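Local coordinates for putative thioesterase (Novosphingobium aromaticivorans, PDB 3CJY), which probably hydrolyses acyl-CoA thioesters, as expected of a double-hotdog thioesterase, and binds a calcium ion, at residues A[162-176]-A[214-226]. Residues are numbered along the deposited sequence; the frame is centred on the assembly and turned at random.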
loop_
_atom_site.group_PDB
_atom_site.type_symbol
_atom_site.label_atom_id
_atom_site.label_comp_id
_atom_site.label_asym_id
_atom_site.label_seq_id
_atom_site.Cartn_x
_atom_site.Cartn_y
_atom_site.Cartn_z
ATOM N N GLY A 162 4.743 -5.226 -18.655
ATOM C CA GLY A 162 4.687 -5.295 -17.200
ATOM C C GLY A 162 3.362 -5.744 -16.615
ATOM O O GLY A 162 3.253 -5.961 -15.437
ATOM N N ARG A 163 2.357 -5.843 -17.462
ATOM C CA ARG A 163 1.026 -6.252 -17.038
ATOM C C ARG A 163 0.720 -7.734 -17.187
ATOM O O ARG A 163 1.188 -8.411 -18.110
ATOM C CB ARG A 163 -0.059 -5.422 -17.730
ATOM C CG ARG A 163 0.039 -3.903 -17.548
ATOM C CD ARG A 163 -1.109 -3.197 -18.163
ATOM N NE ARG A 163 -1.035 -1.748 -17.960
ATOM C CZ ARG A 163 -1.555 -1.087 -16.923
ATOM N NH1 ARG A 163 -2.170 -1.705 -15.950
ATOM N NH2 ARG A 163 -1.427 0.239 -16.843
ATOM N N THR A 164 -0.111 -8.185 -16.263
ATOM C CA THR A 164 -0.678 -9.551 -16.248
ATOM C C THR A 164 -2.133 -9.421 -15.813
ATOM O O THR A 164 -2.438 -8.819 -14.767
ATOM C CB THR A 164 0.104 -10.499 -15.351
ATOM O OG1 THR A 164 1.423 -10.698 -15.893
ATOM C CG2 THR A 164 -0.623 -11.847 -15.195
ATOM N N ARG A 165 -3.026 -9.923 -16.663
ATOM C CA ARG A 165 -4.474 -9.918 -16.391
ATOM C C ARG A 165 -5.026 -11.331 -16.440
ATOM O O ARG A 165 -4.930 -12.021 -17.443
ATOM C CB ARG A 165 -5.204 -9.012 -17.355
ATOM C CG ARG A 165 -4.791 -7.585 -17.260
ATOM C CD ARG A 165 -5.284 -6.702 -18.373
ATOM N NE ARG A 165 -5.152 -5.314 -17.971
ATOM C CZ ARG A 165 -4.922 -4.312 -18.790
ATOM N NH1 ARG A 165 -4.742 -4.553 -20.075
ATOM N NH2 ARG A 165 -4.845 -3.083 -18.310
ATOM N N LEU A 166 -5.487 -11.785 -15.280
ATOM C CA LEU A 166 -6.030 -13.130 -15.107
ATOM C C LEU A 166 -7.475 -13.093 -14.595
ATOM O O LEU A 166 -7.817 -12.261 -13.750
ATOM C CB LEU A 166 -5.172 -13.869 -14.053
ATOM C CG LEU A 166 -3.689 -13.969 -14.331
ATOM C CD1 LEU A 166 -3.045 -14.663 -13.093
ATOM C CD2 LEU A 166 -3.440 -14.784 -15.533
ATOM N N TRP A 167 -8.297 -14.010 -15.091
ATOM C CA TRP A 167 -9.587 -14.284 -14.496
ATOM C C TRP A 167 -9.341 -15.383 -13.450
ATOM O O TRP A 167 -8.763 -16.447 -13.737
ATOM C CB TRP A 167 -10.634 -14.760 -15.511
ATOM C CG TRP A 167 -11.210 -13.715 -16.382
ATOM C CD1 TRP A 167 -10.994 -13.561 -17.714
ATOM C CD2 TRP A 167 -12.106 -12.677 -15.997
ATOM N NE1 TRP A 167 -11.724 -12.514 -18.192
ATOM C CE2 TRP A 167 -12.389 -11.919 -17.158
ATOM C CE3 TRP A 167 -12.686 -12.295 -14.807
ATOM C CZ2 TRP A 167 -13.280 -10.829 -17.142
ATOM C CZ3 TRP A 167 -13.553 -11.208 -14.792
ATOM C CH2 TRP A 167 -13.843 -10.500 -15.941
ATOM N N LEU A 168 -9.814 -15.134 -12.241
ATOM C CA LEU A 168 -9.665 -16.066 -11.123
ATOM C C LEU A 168 -11.003 -16.423 -10.518
ATOM O O LEU A 168 -11.860 -15.590 -10.366
ATOM C CB LEU A 168 -8.808 -15.460 -9.998
ATOM C CG LEU A 168 -7.420 -14.979 -10.399
ATOM C CD1 LEU A 168 -6.786 -14.270 -9.163
ATOM C CD2 LEU A 168 -6.550 -16.100 -10.949
ATOM N N ARG A 169 -11.172 -17.691 -10.190
ATOM C CA ARG A 169 -12.408 -18.125 -9.570
ATOM C C ARG A 169 -12.118 -19.247 -8.590
ATOM O O ARG A 169 -11.465 -20.256 -8.962
ATOM C CB ARG A 169 -13.410 -18.606 -10.614
ATOM C CG ARG A 169 -14.743 -18.969 -9.933
ATOM C CD ARG A 169 -15.813 -19.345 -10.908
ATOM N NE ARG A 169 -15.516 -20.503 -11.747
ATOM C CZ ARG A 169 -16.338 -20.894 -12.732
ATOM N NH1 ARG A 169 -17.465 -20.230 -12.944
ATOM N NH2 ARG A 169 -16.049 -21.937 -13.512
ATOM N N ARG A 170 -12.578 -19.064 -7.362
ATOM C CA ARG A 170 -12.470 -20.129 -6.341
ATOM C C ARG A 170 -13.356 -21.302 -6.725
ATOM O O ARG A 170 -14.582 -21.153 -6.969
ATOM C CB ARG A 170 -12.841 -19.644 -4.944
ATOM C CG ARG A 170 -11.750 -18.800 -4.325
ATOM C CD ARG A 170 -12.140 -18.195 -3.080
ATOM N NE ARG A 170 -12.388 -19.201 -2.088
ATOM C CZ ARG A 170 -12.316 -18.957 -0.784
ATOM N NH1 ARG A 170 -11.966 -17.749 -0.353
ATOM N NH2 ARG A 170 -12.548 -19.930 0.081
ATOM N N LYS A 171 -12.749 -22.479 -6.767
ATOM C CA LYS A 171 -13.496 -23.684 -7.103
ATOM C C LYS A 171 -14.523 -24.031 -6.024
ATOM O O LYS A 171 -15.471 -24.756 -6.287
ATOM C CB LYS A 171 -12.544 -24.866 -7.364
ATOM C CG LYS A 171 -11.728 -24.703 -8.698
ATOM C CD LYS A 171 -10.744 -25.857 -8.931
ATOM C CE LYS A 171 -9.722 -25.534 -9.998
ATOM N NZ LYS A 171 -8.827 -26.728 -10.219
ATOM N N ASP A 172 -14.302 -23.537 -4.818
ATOM C CA ASP A 172 -15.203 -23.823 -3.703
ATOM C C ASP A 172 -16.435 -22.908 -3.644
ATOM O O ASP A 172 -17.271 -23.016 -2.740
ATOM C CB ASP A 172 -14.457 -23.844 -2.369
ATOM C CG ASP A 172 -13.946 -22.500 -1.957
ATOM O OD1 ASP A 172 -14.237 -21.483 -2.624
ATOM O OD2 ASP A 172 -13.226 -22.476 -0.941
ATOM N N GLY A 173 -16.544 -22.026 -4.633
ATOM C CA GLY A 173 -17.707 -21.136 -4.792
ATOM C C GLY A 173 -17.926 -20.081 -3.720
ATOM O O GLY A 173 -19.033 -19.531 -3.622
ATOM N N ALA A 174 -16.902 -19.803 -2.901
ATOM C CA ALA A 174 -17.013 -18.777 -1.873
ATOM C C ALA A 174 -17.282 -17.398 -2.482
ATOM O O ALA A 174 -16.890 -17.122 -3.612
ATOM C CB ALA A 174 -15.763 -18.703 -0.991
ATOM N N PRO A 175 -17.982 -16.526 -1.750
ATOM C CA PRO A 175 -18.146 -15.185 -2.305
ATOM C C PRO A 175 -16.832 -14.420 -2.355
ATOM O O PRO A 175 -15.834 -14.794 -1.726
ATOM C CB PRO A 175 -19.043 -14.486 -1.306
ATOM C CG PRO A 175 -18.736 -15.118 -0.053
ATOM C CD PRO A 175 -18.466 -16.597 -0.357
ATOM N N LEU A 176 -16.867 -13.356 -3.136
ATOM C CA LEU A 176 -15.745 -12.445 -3.326
ATOM C C LEU A 176 -15.730 -11.454 -2.163
ATOM O O LEU A 176 -15.962 -10.273 -2.289
ATOM C CB LEU A 176 -15.814 -11.764 -4.662
ATOM C CG LEU A 176 -15.460 -12.707 -5.800
ATOM C CD1 LEU A 176 -15.828 -11.993 -7.104
ATOM C CD2 LEU A 176 -14.006 -13.109 -5.794
ATOM N N ALA A 214 -17.510 -5.735 -1.791
ATOM C CA ALA A 214 -17.421 -7.173 -1.960
ATOM C C ALA A 214 -18.383 -7.558 -3.031
ATOM O O ALA A 214 -19.167 -6.738 -3.540
ATOM C CB ALA A 214 -17.756 -7.897 -0.684
ATOM N N ALA A 215 -18.384 -8.835 -3.340
ATOM C CA ALA A 215 -19.289 -9.344 -4.361
ATOM C C ALA A 215 -19.676 -10.763 -4.055
ATOM O O ALA A 215 -19.043 -11.463 -3.231
ATOM C CB ALA A 215 -18.602 -9.283 -5.748
ATOM N N ALA A 216 -20.737 -11.183 -4.717
ATOM C CA ALA A 216 -21.239 -12.544 -4.640
ATOM C C ALA A 216 -20.203 -13.464 -5.316
ATOM O O ALA A 216 -19.286 -13.001 -6.004
ATOM C CB ALA A 216 -22.601 -12.629 -5.380
ATOM N N PRO A 217 -20.357 -14.786 -5.159
ATOM C CA PRO A 217 -19.434 -15.707 -5.848
ATOM C C PRO A 217 -19.370 -15.486 -7.351
ATOM O O PRO A 217 -20.356 -15.155 -8.008
ATOM C CB PRO A 217 -20.000 -17.109 -5.510
ATOM C CG PRO A 217 -20.831 -16.888 -4.259
ATOM C CD PRO A 217 -21.365 -15.494 -4.386
ATOM N N GLY A 218 -18.166 -15.687 -7.872
ATOM C CA GLY A 218 -17.913 -15.586 -9.279
ATOM C C GLY A 218 -16.486 -15.280 -9.650
ATOM O O GLY A 218 -15.578 -15.422 -8.854
ATOM N N TRP A 219 -16.346 -14.920 -10.905
ATOM C CA TRP A 219 -15.070 -14.555 -11.490
ATOM C C TRP A 219 -14.597 -13.198 -11.010
ATOM O O TRP A 219 -15.382 -12.271 -10.803
ATOM C CB TRP A 219 -15.159 -14.509 -13.004
ATOM C CG TRP A 219 -15.328 -15.839 -13.633
ATOM C CD1 TRP A 219 -16.463 -16.379 -14.126
ATOM C CD2 TRP A 219 -14.294 -16.812 -13.828
ATOM N NE1 TRP A 219 -16.214 -17.659 -14.627
ATOM C CE2 TRP A 219 -14.885 -17.937 -14.442
ATOM C CE3 TRP A 219 -12.919 -16.843 -13.533
ATOM C CZ2 TRP A 219 -14.137 -19.061 -14.809
ATOM C CZ3 TRP A 219 -12.195 -17.964 -13.847
ATOM C CH2 TRP A 219 -12.800 -19.063 -14.490
ATOM N N CYS A 220 -13.297 -13.135 -10.814
ATOM C CA CYS A 220 -12.634 -11.891 -10.427
ATOM C C CYS A 220 -11.546 -11.585 -11.468
ATOM O O CYS A 220 -10.744 -12.482 -11.803
ATOM C CB CYS A 220 -12.051 -12.065 -9.038
ATOM S SG CYS A 220 -11.032 -10.649 -8.498
ATOM N N LEU A 221 -11.558 -10.374 -12.030
ATOM C CA LEU A 221 -10.473 -9.946 -12.905
ATOM C C LEU A 221 -9.359 -9.432 -11.984
ATOM O O LEU A 221 -9.523 -8.417 -11.290
ATOM C CB LEU A 221 -10.909 -8.860 -13.870
ATOM C CG LEU A 221 -9.802 -8.458 -14.827
ATOM C CD1 LEU A 221 -9.283 -9.632 -15.673
ATOM C CD2 LEU A 221 -10.299 -7.300 -15.691
ATOM N N CYS A 222 -8.221 -10.130 -12.068
ATOM C CA CYS A 222 -7.005 -9.860 -11.291
ATOM C C CYS A 222 -6.079 -9.121 -12.273
ATOM O O CYS A 222 -5.417 -9.701 -13.134
ATOM C CB CYS A 222 -6.413 -11.160 -10.755
ATOM S SG CYS A 222 -4.843 -10.933 -9.916
ATOM N N ASP A 223 -6.092 -7.802 -12.129
ATOM C CA ASP A 223 -5.468 -6.874 -13.075
ATOM C C ASP A 223 -4.221 -6.234 -12.475
ATOM O O ASP A 223 -4.324 -5.296 -11.701
ATOM C CB ASP A 223 -6.597 -5.838 -13.353
ATOM C CG ASP A 223 -6.247 -4.781 -14.373
ATOM O OD1 ASP A 223 -5.249 -4.922 -15.083
ATOM O OD2 ASP A 223 -7.030 -3.797 -14.436
HETATM N N MSE A 224 -3.068 -6.760 -12.881
HETATM C CA MSE A 224 -1.758 -6.498 -12.297
HETATM C C MSE A 224 -0.757 -5.813 -13.161
HETATM O O MSE A 224 -0.720 -5.961 -14.395
HETATM C CB MSE A 224 -1.127 -7.856 -11.862
HETATM C CG MSE A 224 -1.959 -8.639 -10.874
HETATM SE SE MSE A 224 -1.314 -10.323 -10.284
HETATM C CE MSE A 224 -1.703 -11.285 -11.899
ATOM N N ILE A 225 0.088 -5.031 -12.497
ATOM C CA ILE A 225 1.226 -4.422 -13.162
ATOM C C ILE A 225 2.453 -4.504 -12.260
ATOM O O ILE A 225 2.366 -4.327 -11.030
ATOM C CB ILE A 225 0.936 -2.919 -13.596
ATOM C CG1 ILE A 225 2.072 -2.363 -14.437
ATOM C CG2 ILE A 225 0.703 -2.060 -12.338
ATOM C CD1 ILE A 225 1.740 -1.069 -15.190
ATOM N N ILE A 226 3.599 -4.760 -12.876
ATOM C CA ILE A 226 4.916 -4.637 -12.204
ATOM C C ILE A 226 5.576 -3.461 -12.928
ATOM O O ILE A 226 6.036 -3.578 -14.056
ATOM C CB ILE A 226 5.819 -5.899 -12.392
ATOM C CG1 ILE A 226 5.121 -7.160 -11.905
ATOM C CG2 ILE A 226 7.103 -5.672 -11.659
ATOM C CD1 ILE A 226 4.774 -7.159 -10.408
HETATM O O HOH W 1 -2.725 -4.558 -15.608
HETATM O O HOH W 2 -6.294 -1.922 -15.997
HETATM O O HOH W 3 -13.989 -16.609 -6.902
#
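R169 lies across W219, and its chain can be followed over the indole atom by atom. R169 CB sits above the six-membered ring of W219, 3.6 Å from its centroid and 19° off the normal, which meets the criterion for a CH-pi contact. CG, anti to the backbone N, passes beside the carbonyl oxygen of G218. CD continues the extended chain to lie near CE2, and a bend about the CG–CD bond then turns NE over CZ2. The guanidinium finishes at 25° to the ring plane, with R169 CZ 3.5 Å from W219 CZ2, while NH2 forms a salt bridge with E150. Replacing W219 by an alanine would probably leave the R169 chain without the surface it lies on and strip W167 CB of its contact with CE3.

W167 has its own CH-pi partner, L221 CB, over its six-membered ring, while its NE1 donates to the carbonyl of P125. Farther along the same side, R165 NE donates to D223 OD1 at 2.9 Å, nearly straight (172°) and in the guanidinium plane, although the oxygen is met from above the carboxylate plane. Water 1 joins that OD1 to R163 NH1 and M224 O. The opposite side is largely apolar: L168 CD1 meets C222 CB at 3.5 Å, and the selenomethionine M224 brings CE to T164 CG2.

Paired backbone bonds at T164–M224, L166–C222 and L168–C220 fix the antiparallel register of strands 163-170 and 220-226. Beyond them, L176 and A215 form one isolated bridge. The pair belongs to the C-terminal hotdog domain: strand 149-153 flanks 163-170, strand 233-241 flanks 220-230, and helices 178-185 and 188-196 cover the face carrying T164, L168, C220 and M224.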